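Local coordinates for protein 4-hydroxythreonine-4-phosphate dehydrogenase (Legionella pneumophila subsp. pneumophila, PDB 6XMY) that probably catalyses the NAD(P)-dependent oxidation of 4-(phosphooxy)-L-threonine, a step of pyridoxine 5'-phosphate biosynthesis, using a divalent metal such as the bound zinc, at residues T120-K125 with V297-A302; I205-L210 with V264-D269; G209-A214 with R222-I227. All coordinates share one frame; numbering follows the deposited sequence. Where two conformers were deposited one is given.

Contact 1 holds the dinucleotide: residues of both 120-125 and 297-302 bond NAD directly. Contact 2, whose centre is about 23 Å from that of contact 1, joins two parallel strands and carries H268, a zinc ligand; the nearest protein atoms of contacts 1 and 2 are about 7 Å apart. Contact 3 starts from the same strand end as contact 2, shares G209 and L210 with it, and has its centre about 10 Å away. It lies farthest from the cofactor, with about 19 Å between nearest atoms of contacts 1 and 3. In sequence, contacts 2 and 3 both fall between the two segments of contact 1.

Contact 1. Residues T120-K125 with V297-A302; sequences TAPVHK and VDHGTA. With NAD (nicotinamide-adenine-dinucleotide), chain B.
P122 and G300 bring their backbones to a CA-CA separation of 5.1 Å where two loops run past each other, and one weak bond, V297 N to T120 O (3.4 Å), ties the loops nearer the strands they leave. The P122 ring fills the gap between them: its CG lies 3.2 Å from G300 O, while its CD meets V297 CG2, the two side chains crossing at about a right angle. G300 O also accepts a bond from H299 ND1, nearly in the imidazole plane and on a carbonyl lone pair, which fixes the ring's rotation. V297 CB lies over one face of that ring and the adenine N6A of NAD over the opposite face. Farther along, T301 CG2 packs on the peptide between V123 and H124, and T301 OG1 sits at the edge of the H124 ring, in its plane. The centre of one H124 face is covered by the ribose hydroxyl O3D.

Backbone amides do much of the NAD binding: V123 N bonds carboxamide O7N at 167°, and G300 N bonds phosphate O2A at 2.8 Å. K125 NZ reaches ribose O2D at 2.8 Å, its chain extended up to a bend at chi4 (63°). The loops follow strands 117-120 and 294-297; H124 ND1 caps N127 N at the start of helix 125-130, and M316 of helix 314-328 touches A121 and V297.

Contact 2. Residues I205-L210 with V264-D269; sequences INVAGL and VAMYHD. With ZN (zinc ion), chain K.
V207 and V264 lie side by side, pointing the same way, at a parallel beta bridge that pairs neighbouring strands 204-208 and 262-265 of the PdxA fold. I187 and L190 of helix 180-197 cover the face bearing I205, V207 and V264. Two backbone bonds flank V207: V264 N to N206 O (2.8 Å) and A208 N to V264 O (2.9 Å, 173°). With CG1 anti to the backbone N in both valines (chi1 -176° and 174°), each turns the same branch forward along its strand, and V207 CG2 rests near V264 CB. V264 CG2 points the other way, back to I205 CG2 at 3.5 Å, where the two side chains cross obliquely.

Beyond the strand ends, M266 turns its side chain back toward the first segment. Bends at chi2 and chi3 carry its CE to 3.6 Å from V207 CG1 and also against A208 O, a buried carbonyl oxygen without a hydrogen-bond partner. L210 crosses both M266 and Y267 at about a right angle: its CD1 meets M266 CB and Y267 CD1 (4.0 Å each). Water 1 completes that junction in the ring plane, donating to L210 O at 2.6 Å and also bonded to Y267 OH.

Y267 stands at the N-cap of helix 268-279, whose first residue, H268, is a zinc ligand together with H168. H268 NE2 binds the metal at 2.2 Å, while H268 ND1 donates to D269 OD1 from above the carboxylate plane.

Contact 3. Residues G209-A214 with R222-I227; sequences GLNPHA and REEIEI
E223, the first residue of helix 223-237, meets N211 and L210 of the loop that follows strand 204-208. Its carboxylate carbon CD lies 3.6 Å from L210 CD2, so the leucine methyl packs against the acidic side chain. E223 OE2 takes a bond from N211 ND2 (2.8 Å) that arrives from above the carboxylate plane, though almost within the amide plane; the two flat groups are turned 46° apart. Water 4 links the two, donating to both N211 OD1 and E223 OE1.

E224 is held more extensively. A bend at chi2 (81°) folds its carboxylate against the loop, where N211 N donates to E224 OE1 along its syn lone pair (2.9 Å, 177°) and N211 ND2 reaches OE2 on the syn side (2.9 Å). L210 N makes a weak, bent bond to OE1. Two good bonds and one weak one thus hold the buried carboxylate and may help stabilise its negative charge. E224 CG lies 3.3 Å from A214 O.

Next, E226 N and I227 N bond back to R222 O and E223 O, and the turn widens to a pi-type one over 224-227. The glutamate pair opening helix 223-237 thus binds the loop leaving strand 204-208, the strand-to-helix connection of this part of the fold.

Contact 1. Residues T120-K125 with V297-A302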
loop_
_atom_site.group_PDB
_atom_site.type_symbol
_atom_site.label_atom_id
_atom_site.label_comp_id
_atom_site.label_asym_id
_atom_site.label_seq_id
_atom_site.Cartn_x
_atom_site.Cartn_y
_atom_site.Cartn_z
ATOM N N THR A 120 0.304 6.554 2.047
ATOM C CA THR A 120 -1.052 6.867 1.609
ATOM C C THR A 120 -2.091 6.429 2.633
ATOM O O THR A 120 -2.195 5.238 2.963
ATOM C CB THR A 120 -1.364 6.254 0.245
ATOM O OG1 THR A 120 -1.216 4.836 0.320
ATOM C CG2 THR A 120 -0.418 6.779 -0.807
ATOM N N ALA A 121 -2.894 7.384 3.079
ATOM C CA ALA A 121 -4.127 7.092 3.781
ATOM C C ALA A 121 -5.145 6.583 2.754
ATOM O O ALA A 121 -4.929 6.695 1.548
ATOM C CB ALA A 121 -4.604 8.355 4.508
ATOM N N PRO A 122 -6.262 5.996 3.190
ATOM C CA PRO A 122 -7.124 5.305 2.223
ATOM C C PRO A 122 -7.928 6.267 1.359
ATOM O O PRO A 122 -8.277 7.373 1.780
ATOM C CB PRO A 122 -8.049 4.462 3.108
ATOM C CG PRO A 122 -8.082 5.190 4.421
ATOM C CD PRO A 122 -6.715 5.798 4.581
ATOM N N VAL A 123 -8.198 5.831 0.124
ATOM C CA VAL A 123 -9.062 6.544 -0.806
ATOM C C VAL A 123 -10.253 5.658 -1.146
ATOM O O VAL A 123 -10.199 4.435 -1.040
ATOM C CB VAL A 123 -8.327 6.994 -2.088
ATOM C CG1 VAL A 123 -7.133 7.865 -1.740
ATOM C CG2 VAL A 123 -7.898 5.795 -2.901
ATOM N N HIS A 124 -11.338 6.297 -1.556
ATOM C CA HIS A 124 -12.557 5.599 -1.941
ATOM C C HIS A 124 -12.573 5.480 -3.460
ATOM O O HIS A 124 -12.771 6.474 -4.165
ATOM C CB HIS A 124 -13.780 6.351 -1.434
ATOM C CG HIS A 124 -15.011 5.518 -1.433
ATOM N ND1 HIS A 124 -15.772 5.325 -2.566
ATOM C CD2 HIS A 124 -15.589 4.793 -0.450
ATOM C CE1 HIS A 124 -16.780 4.520 -2.272
ATOM N NE2 HIS A 124 -16.695 4.191 -0.994
ATOM N N LYS A 125 -12.361 4.264 -3.962
ATOM C CA LYS A 125 -12.198 4.075 -5.400
ATOM C C LYS A 125 -13.472 4.422 -6.160
ATOM O O LYS A 125 -13.426 5.107 -7.189
ATOM C CB LYS A 125 -11.753 2.645 -5.702
ATOM C CG LYS A 125 -10.438 2.247 -5.062
ATOM C CD LYS A 125 -10.079 0.826 -5.457
ATOM C CE LYS A 125 -8.824 0.315 -4.765
ATOM N NZ LYS A 125 -8.975 0.249 -3.287
ATOM N N VAL A 297 -1.704 2.232 4.380
ATOM C CA VAL A 297 -2.546 1.442 5.263
ATOM C C VAL A 297 -3.048 0.215 4.516
ATOM O O VAL A 297 -3.073 0.169 3.282
ATOM C CB VAL A 297 -3.730 2.264 5.788
ATOM C CG1 VAL A 297 -3.244 3.384 6.691
ATOM C CG2 VAL A 297 -4.580 2.784 4.627
ATOM N N ASP A 298 -3.460 -0.794 5.286
ATOM C CA ASP A 298 -4.010 -2.032 4.740
ATOM C C ASP A 298 -5.529 -2.078 4.847
ATOM O O ASP A 298 -6.120 -3.160 4.925
ATOM C CB ASP A 298 -3.391 -3.256 5.416
ATOM C CG ASP A 298 -3.934 -3.482 6.805
ATOM O OD1 ASP A 298 -4.399 -2.510 7.434
ATOM O OD2 ASP A 298 -3.925 -4.647 7.264
ATOM N N HIS A 299 -6.176 -0.920 4.859
ATOM C CA HIS A 299 -7.612 -0.852 5.052
ATOM C C HIS A 299 -8.157 0.297 4.226
ATOM O O HIS A 299 -7.407 1.095 3.657
ATOM C CB HIS A 299 -7.969 -0.686 6.530
ATOM C CG HIS A 299 -7.404 0.556 7.148
ATOM N ND1 HIS A 299 -7.887 1.815 6.856
ATOM C CD2 HIS A 299 -6.405 0.734 8.048
ATOM C CE1 HIS A 299 -7.207 2.715 7.544
ATOM N NE2 HIS A 299 -6.301 2.088 8.275
ATOM N N GLY A 300 -9.476 0.389 4.191
ATOM C CA GLY A 300 -10.173 1.376 3.402
ATOM C C GLY A 300 -10.608 2.585 4.197
ATOM O O GLY A 300 -10.109 2.862 5.298
ATOM N N THR A 301 -11.582 3.304 3.631
ATOM C CA THR A 301 -11.962 4.625 4.100
ATOM C C THR A 301 -12.792 4.599 5.371
ATOM O O THR A 301 -12.884 5.626 6.044
ATOM C CB THR A 301 -12.718 5.370 2.993
ATOM O OG1 THR A 301 -13.719 4.514 2.416
ATOM C CG2 THR A 301 -11.761 5.796 1.906
ATOM N N ALA A 302 -13.432 3.476 5.692
ATOM C CA ALA A 302 -14.240 3.345 6.907
ATOM C C ALA A 302 -15.093 4.596 7.165
ATOM O O ALA A 302 -15.035 5.214 8.227
ATOM C CB ALA A 302 -13.365 2.989 8.112
HETATM P PA NAD B . -12.669 -0.796 4.715
HETATM O O1A NAD B . -13.166 0.626 4.542
HETATM O O2A NAD B . -11.390 -1.265 5.375
HETATM O O5B NAD B . -13.933 -1.397 5.719
HETATM C C5B NAD B . -13.736 -2.753 6.042
HETATM C C4B NAD B . -14.047 -2.986 7.531
HETATM O O4B NAD B . -12.880 -2.615 8.303
HETATM C C3B NAD B . -15.216 -2.057 7.963
HETATM O O3B NAD B . -15.966 -2.809 8.902
HETATM C C2B NAD B . -14.463 -0.847 8.589
HETATM O O2B NAD B . -15.191 -0.212 9.600
HETATM C C1B NAD B . -13.238 -1.577 9.225
HETATM N N9A NAD B . -12.043 -0.742 9.283
HETATM C C8A NAD B . -11.245 -0.240 8.239
HETATM N N7A NAD B . -10.217 0.464 8.681
HETATM C C5A NAD B . -10.317 0.418 10.065
HETATM C C6A NAD B . -9.533 0.971 11.098
HETATM N N6A NAD B . -8.422 1.693 10.795
HETATM N N1A NAD B . -9.876 0.767 12.404
HETATM C C2A NAD B . -10.998 0.022 12.647
HETATM N N3A NAD B . -11.842 -0.561 11.776
HETATM C C4A NAD B . -11.459 -0.336 10.471
HETATM O O3 NAD B . -12.719 -1.403 3.213
HETATM P PN NAD B . -13.975 -1.702 2.294
HETATM O O1N NAD B . -13.761 -2.929 1.442
HETATM O O2N NAD B . -15.231 -1.292 2.990
HETATM O O5D NAD B . -13.841 -0.467 1.027
HETATM C C5D NAD B . -14.070 0.838 1.445
HETATM C C4D NAD B . -13.367 1.758 0.446
HETATM O O4D NAD B . -11.955 1.770 0.780
HETATM C C3D NAD B . -13.470 1.175 -1.006
HETATM O O3D NAD B . -13.571 2.281 -1.856
HETATM C C2D NAD B . -12.113 0.460 -1.189
HETATM O O2D NAD B . -11.638 0.426 -2.506
HETATM C C1D NAD B . -11.240 1.487 -0.416
HETATM N N1N NAD B . -9.924 0.896 0.007
HETATM C C2N NAD B . -8.830 1.700 -0.173
HETATM C C3N NAD B . -7.559 1.248 0.193
HETATM C C7N NAD B . -6.451 2.205 -0.032
HETATM O O7N NAD B . -6.667 3.339 -0.464
HETATM N N7N NAD B . -5.182 1.770 0.293
HETATM C C4N NAD B . -7.403 -0.036 0.746
HETATM C C5N NAD B . -8.549 -0.831 0.928
HETATM C C6N NAD B . -9.819 -0.355 0.543
#

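Contact 2. Residues I205-L210 with V264-D269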
loop_
_atom_site.group_PDB
_atom_site.type_symbol
_atom_site.label_atom_id
_atom_site.label_comp_id
_atom_site.label_asym_id
_atom_site.label_seq_id
_atom_site.Cartn_x
_atom_site.Cartn_y
_atom_site.Cartn_z
ATOM N N ILE A 205 10.426 -18.063 -1.760
ATOM C CA ILE A 205 9.119 -17.534 -2.143
ATOM C C ILE A 205 8.176 -18.698 -2.437
ATOM O O ILE A 205 8.454 -19.519 -3.316
ATOM C CB ILE A 205 9.246 -16.582 -3.346
ATOM C CG1 ILE A 205 10.131 -15.375 -2.985
ATOM C CG2 ILE A 205 7.880 -16.149 -3.836
ATOM C CD1 ILE A 205 10.535 -14.542 -4.185
ATOM N N ASN A 206 7.052 -18.758 -1.718
ATOM C CA ASN A 206 6.062 -19.817 -1.906
ATOM C C ASN A 206 4.894 -19.266 -2.714
ATOM O O ASN A 206 4.370 -18.196 -2.391
ATOM C CB ASN A 206 5.568 -20.334 -0.552
ATOM C CG ASN A 206 6.590 -21.208 0.144
ATOM O OD1 ASN A 206 7.725 -21.322 -0.311
ATOM N ND2 ASN A 206 6.202 -21.817 1.252
ATOM N N VAL A 207 4.505 -19.979 -3.774
ATOM C CA VAL A 207 3.599 -19.458 -4.797
ATOM C C VAL A 207 2.330 -20.301 -4.852
ATOM O O VAL A 207 2.395 -21.521 -5.047
ATOM C CB VAL A 207 4.280 -19.414 -6.178
ATOM C CG1 VAL A 207 3.354 -18.780 -7.200
ATOM C CG2 VAL A 207 5.607 -18.673 -6.101
ATOM N N ALA A 208 1.181 -19.643 -4.744
ATOM C CA ALA A 208 -0.100 -20.336 -4.844
ATOM C C ALA A 208 -0.405 -20.704 -6.291
ATOM O O ALA A 208 0.003 -20.021 -7.235
ATOM C CB ALA A 208 -1.231 -19.436 -4.336
ATOM N N GLY A 209 -1.149 -21.794 -6.463
ATOM C CA GLY A 209 -1.806 -22.026 -7.726
ATOM C C GLY A 209 -2.949 -21.043 -7.936
ATOM O O GLY A 209 -3.302 -20.245 -7.062
ATOM N N LEU A 210 -3.526 -21.092 -9.139
ATOM C CA LEU A 210 -4.702 -20.282 -9.452
ATOM C C LEU A 210 -5.989 -20.954 -8.999
ATOM O O LEU A 210 -6.912 -20.281 -8.517
ATOM C CB LEU A 210 -4.763 -20.020 -10.955
ATOM C CG LEU A 210 -6.016 -19.293 -11.434
ATOM C CD1 LEU A 210 -6.032 -17.873 -10.882
ATOM C CD2 LEU A 210 -6.075 -19.298 -12.940
ATOM N N VAL A 264 3.254 -15.623 -2.591
ATOM C CA VAL A 264 2.675 -15.016 -3.779
ATOM C C VAL A 264 1.291 -15.618 -3.977
ATOM O O VAL A 264 1.148 -16.842 -4.101
ATOM C CB VAL A 264 3.561 -15.230 -5.014
ATOM C CG1 VAL A 264 2.866 -14.731 -6.255
ATOM C CG2 VAL A 264 4.894 -14.536 -4.829
ATOM N N ALA A 265 0.278 -14.767 -3.982
ATOM C CA ALA A 265 -1.073 -15.174 -4.326
ATOM C C ALA A 265 -1.398 -14.693 -5.733
ATOM O O ALA A 265 -0.911 -13.649 -6.180
ATOM C CB ALA A 265 -2.092 -14.623 -3.325
ATOM N N MET A 266 -2.216 -15.477 -6.437
ATOM C CA MET A 266 -2.546 -15.158 -7.821
ATOM C C MET A 266 -3.517 -13.992 -7.931
ATOM O O MET A 266 -3.504 -13.281 -8.945
ATOM C CB MET A 266 -3.092 -16.395 -8.530
ATOM C CG MET A 266 -2.010 -17.428 -8.791
ATOM S SD MET A 266 -0.809 -16.903 -10.041
ATOM C CE MET A 266 0.726 -17.563 -9.374
ATOM N N TYR A 267 -4.350 -13.771 -6.910
ATOM C CA TYR A 267 -5.372 -12.740 -6.990
ATOM C C TYR A 267 -5.750 -12.250 -5.596
ATOM O O TYR A 267 -5.458 -12.883 -4.576
ATOM C CB TYR A 267 -6.597 -13.209 -7.802
ATOM C CG TYR A 267 -7.251 -14.459 -7.253
ATOM C CD1 TYR A 267 -6.774 -15.728 -7.584
ATOM C CD2 TYR A 267 -8.335 -14.369 -6.388
ATOM C CE1 TYR A 267 -7.366 -16.877 -7.075
ATOM C CE2 TYR A 267 -8.931 -15.501 -5.877
ATOM C CZ TYR A 267 -8.447 -16.748 -6.214
ATOM O OH TYR A 267 -9.056 -17.854 -5.675
ATOM N N HIS A 268 -6.415 -11.098 -5.589
ATOM C CA HIS A 268 -6.628 -10.288 -4.393
ATOM C C HIS A 268 -7.221 -11.095 -3.230
ATOM O O HIS A 268 -6.641 -11.167 -2.137
ATOM C CB HIS A 268 -7.548 -9.131 -4.810
ATOM C CG HIS A 268 -7.816 -8.129 -3.737
ATOM N ND1 HIS A 268 -8.719 -8.345 -2.715
ATOM C CD2 HIS A 268 -7.372 -6.860 -3.588
ATOM C CE1 HIS A 268 -8.781 -7.265 -1.956
ATOM N NE2 HIS A 268 -7.965 -6.357 -2.459
ATOM N N ASP A 269 -8.400 -11.679 -3.436
ATOM C CA ASP A 269 -9.073 -12.363 -2.339
ATOM C C ASP A 269 -8.503 -13.745 -2.043
ATOM O O ASP A 269 -8.987 -14.403 -1.118
ATOM C CB ASP A 269 -10.579 -12.474 -2.599
ATOM C CG ASP A 269 -11.323 -11.155 -2.384
ATOM O OD1 ASP A 269 -10.722 -10.159 -1.915
ATOM O OD2 ASP A 269 -12.535 -11.118 -2.681
HETATM ZN ZN ZN K . -8.042 -4.180 -2.007
HETATM O O HOH W 1 -8.516 -20.390 -6.426
HETATM O O HOH W 2 -7.490 -2.011 -1.867
HETATM O O HOH W 3 -6.198 -4.188 -1.751
#

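Contact 3. Residues G209-A214 with R222-I227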
loop_
_atom_site.group_PDB
_atom_site.type_symbol
_atom_site.label_atom_id
_atom_site.label_comp_id
_atom_site.label_asym_id
_atom_site.label_seq_id
_atom_site.Cartn_x
_atom_site.Cartn_y
_atom_site.Cartn_z
ATOM N N GLY A 209 -1.149 -21.794 -6.463
ATOM C CA GLY A 209 -1.806 -22.026 -7.726
ATOM C C GLY A 209 -2.949 -21.043 -7.936
ATOM O O GLY A 209 -3.302 -20.245 -7.062
ATOM N N LEU A 210 -3.526 -21.092 -9.139
ATOM C CA LEU A 210 -4.702 -20.282 -9.452
ATOM C C LEU A 210 -5.989 -20.954 -8.999
ATOM O O LEU A 210 -6.912 -20.281 -8.517
ATOM C CB LEU A 210 -4.763 -20.020 -10.955
ATOM C CG LEU A 210 -6.016 -19.293 -11.434
ATOM C CD1 LEU A 210 -6.032 -17.873 -10.882
ATOM C CD2 LEU A 210 -6.075 -19.298 -12.940
ATOM N N ASN A 211 -6.064 -22.276 -9.161
ATOM C CA ASN A 211 -7.253 -23.078 -8.938
ATOM C C ASN A 211 -7.213 -23.765 -7.580
ATOM O O ASN A 211 -6.144 -23.922 -6.983
ATOM C CB ASN A 211 -7.323 -24.125 -10.047
ATOM C CG ASN A 211 -7.506 -23.486 -11.402
ATOM O OD1 ASN A 211 -8.493 -22.789 -11.619
ATOM N ND2 ASN A 211 -6.530 -23.657 -12.297
ATOM N N PRO A 212 -8.369 -24.190 -7.054
ATOM C CA PRO A 212 -8.359 -24.953 -5.797
ATOM C C PRO A 212 -7.443 -26.165 -5.901
ATOM O O PRO A 212 -7.353 -26.810 -6.945
ATOM C CB PRO A 212 -9.822 -25.374 -5.612
ATOM C CG PRO A 212 -10.619 -24.430 -6.451
ATOM C CD PRO A 212 -9.734 -24.008 -7.588
ATOM N N HIS A 213 -6.748 -26.459 -4.801
ATOM C CA HIS A 213 -5.782 -27.558 -4.753
ATOM C C HIS A 213 -4.798 -27.503 -5.913
ATOM O O HIS A 213 -4.373 -28.528 -6.454
ATOM C CB HIS A 213 -6.491 -28.899 -4.615
ATOM C CG HIS A 213 -7.279 -28.974 -3.354
ATOM N ND1 HIS A 213 -6.672 -29.091 -2.123
ATOM C CD2 HIS A 213 -8.604 -28.846 -3.114
ATOM C CE1 HIS A 213 -7.593 -29.078 -1.180
ATOM N NE2 HIS A 213 -8.772 -28.936 -1.756
ATOM N N ALA A 214 -4.435 -26.276 -6.291
ATOM C CA ALA A 214 -3.479 -26.039 -7.364
ATOM C C ALA A 214 -3.860 -26.789 -8.640
ATOM O O ALA A 214 -3.004 -27.314 -9.354
ATOM C CB ALA A 214 -2.046 -26.354 -6.924
ATOM N N ARG A 222 -6.314 -25.911 -16.015
ATOM C CA ARG A 222 -5.053 -26.192 -16.684
ATOM C C ARG A 222 -3.991 -25.129 -16.450
ATOM O O ARG A 222 -2.860 -25.291 -16.920
ATOM C CB ARG A 222 -5.284 -26.338 -18.191
ATOM C CG ARG A 222 -6.341 -27.357 -18.536
ATOM C CD ARG A 222 -5.898 -28.728 -18.103
ATOM N NE ARG A 222 -4.692 -29.161 -18.803
ATOM C CZ ARG A 222 -4.105 -30.337 -18.604
ATOM N NH1 ARG A 222 -4.618 -31.190 -17.722
ATOM N NH2 ARG A 222 -3.009 -30.659 -19.277
ATOM N N GLU A 223 -4.310 -24.047 -15.738
ATOM C CA GLU A 223 -3.380 -22.922 -15.704
ATOM C C GLU A 223 -2.094 -23.265 -14.965
ATOM O O GLU A 223 -1.032 -22.727 -15.299
ATOM C CB GLU A 223 -4.050 -21.682 -15.111
ATOM C CG GLU A 223 -5.185 -21.119 -15.954
ATOM C CD GLU A 223 -6.544 -21.699 -15.601
ATOM O OE1 GLU A 223 -7.552 -21.055 -15.952
ATOM O OE2 GLU A 223 -6.611 -22.783 -14.985
ATOM N N GLU A 224 -2.148 -24.150 -13.971
ATOM C CA GLU A 224 -0.917 -24.536 -13.294
ATOM C C GLU A 224 0.040 -25.221 -14.259
ATOM O O GLU A 224 1.240 -24.915 -14.282
ATOM C CB GLU A 224 -1.209 -25.434 -12.091
ATOM C CG GLU A 224 -1.779 -24.713 -10.875
ATOM C CD GLU A 224 -3.268 -24.437 -10.957
ATOM O OE1 GLU A 224 -3.754 -23.715 -10.071
ATOM O OE2 GLU A 224 -3.945 -24.935 -11.886
ATOM N N ILE A 225 -0.483 -26.127 -15.085
ATOM C CA ILE A 225 0.350 -26.868 -16.025
ATOM C C ILE A 225 0.820 -25.967 -17.159
ATOM O O ILE A 225 1.994 -26.002 -17.552
ATOM C CB ILE A 225 -0.416 -28.104 -16.535
ATOM C CG1 ILE A 225 -0.594 -29.112 -15.396
ATOM C CG2 ILE A 225 0.300 -28.743 -17.716
ATOM C CD1 ILE A 225 -1.537 -30.257 -15.714
ATOM N N GLU A 226 -0.073 -25.139 -17.696
ATOM C CA GLU A 226 0.240 -24.370 -18.894
ATOM C C GLU A 226 0.931 -23.039 -18.619
ATOM O O GLU A 226 1.649 -22.542 -19.496
ATOM C CB GLU A 226 -1.041 -24.087 -19.689
ATOM C CG GLU A 226 -1.801 -25.330 -20.159
ATOM C CD GLU A 226 -1.063 -26.104 -21.232
ATOM O OE1 GLU A 226 -0.096 -25.563 -21.817
ATOM O OE2 GLU A 226 -1.455 -27.260 -21.495
ATOM N N ILE A 227 0.751 -22.455 -17.431
ATOM C CA ILE A 227 1.161 -21.073 -17.167
ATOM C C ILE A 227 2.072 -20.977 -15.948
ATOM O O ILE A 227 3.177 -20.426 -16.018
ATOM C CB ILE A 227 -0.068 -20.161 -16.974
ATOM C CG1 ILE A 227 -0.937 -20.137 -18.233
ATOM C CG2 ILE A 227 0.363 -18.757 -16.568
ATOM C CD1 ILE A 227 -0.337 -19.359 -19.372
HETATM O O HOH W 4 -9.301 -21.435 -13.885
#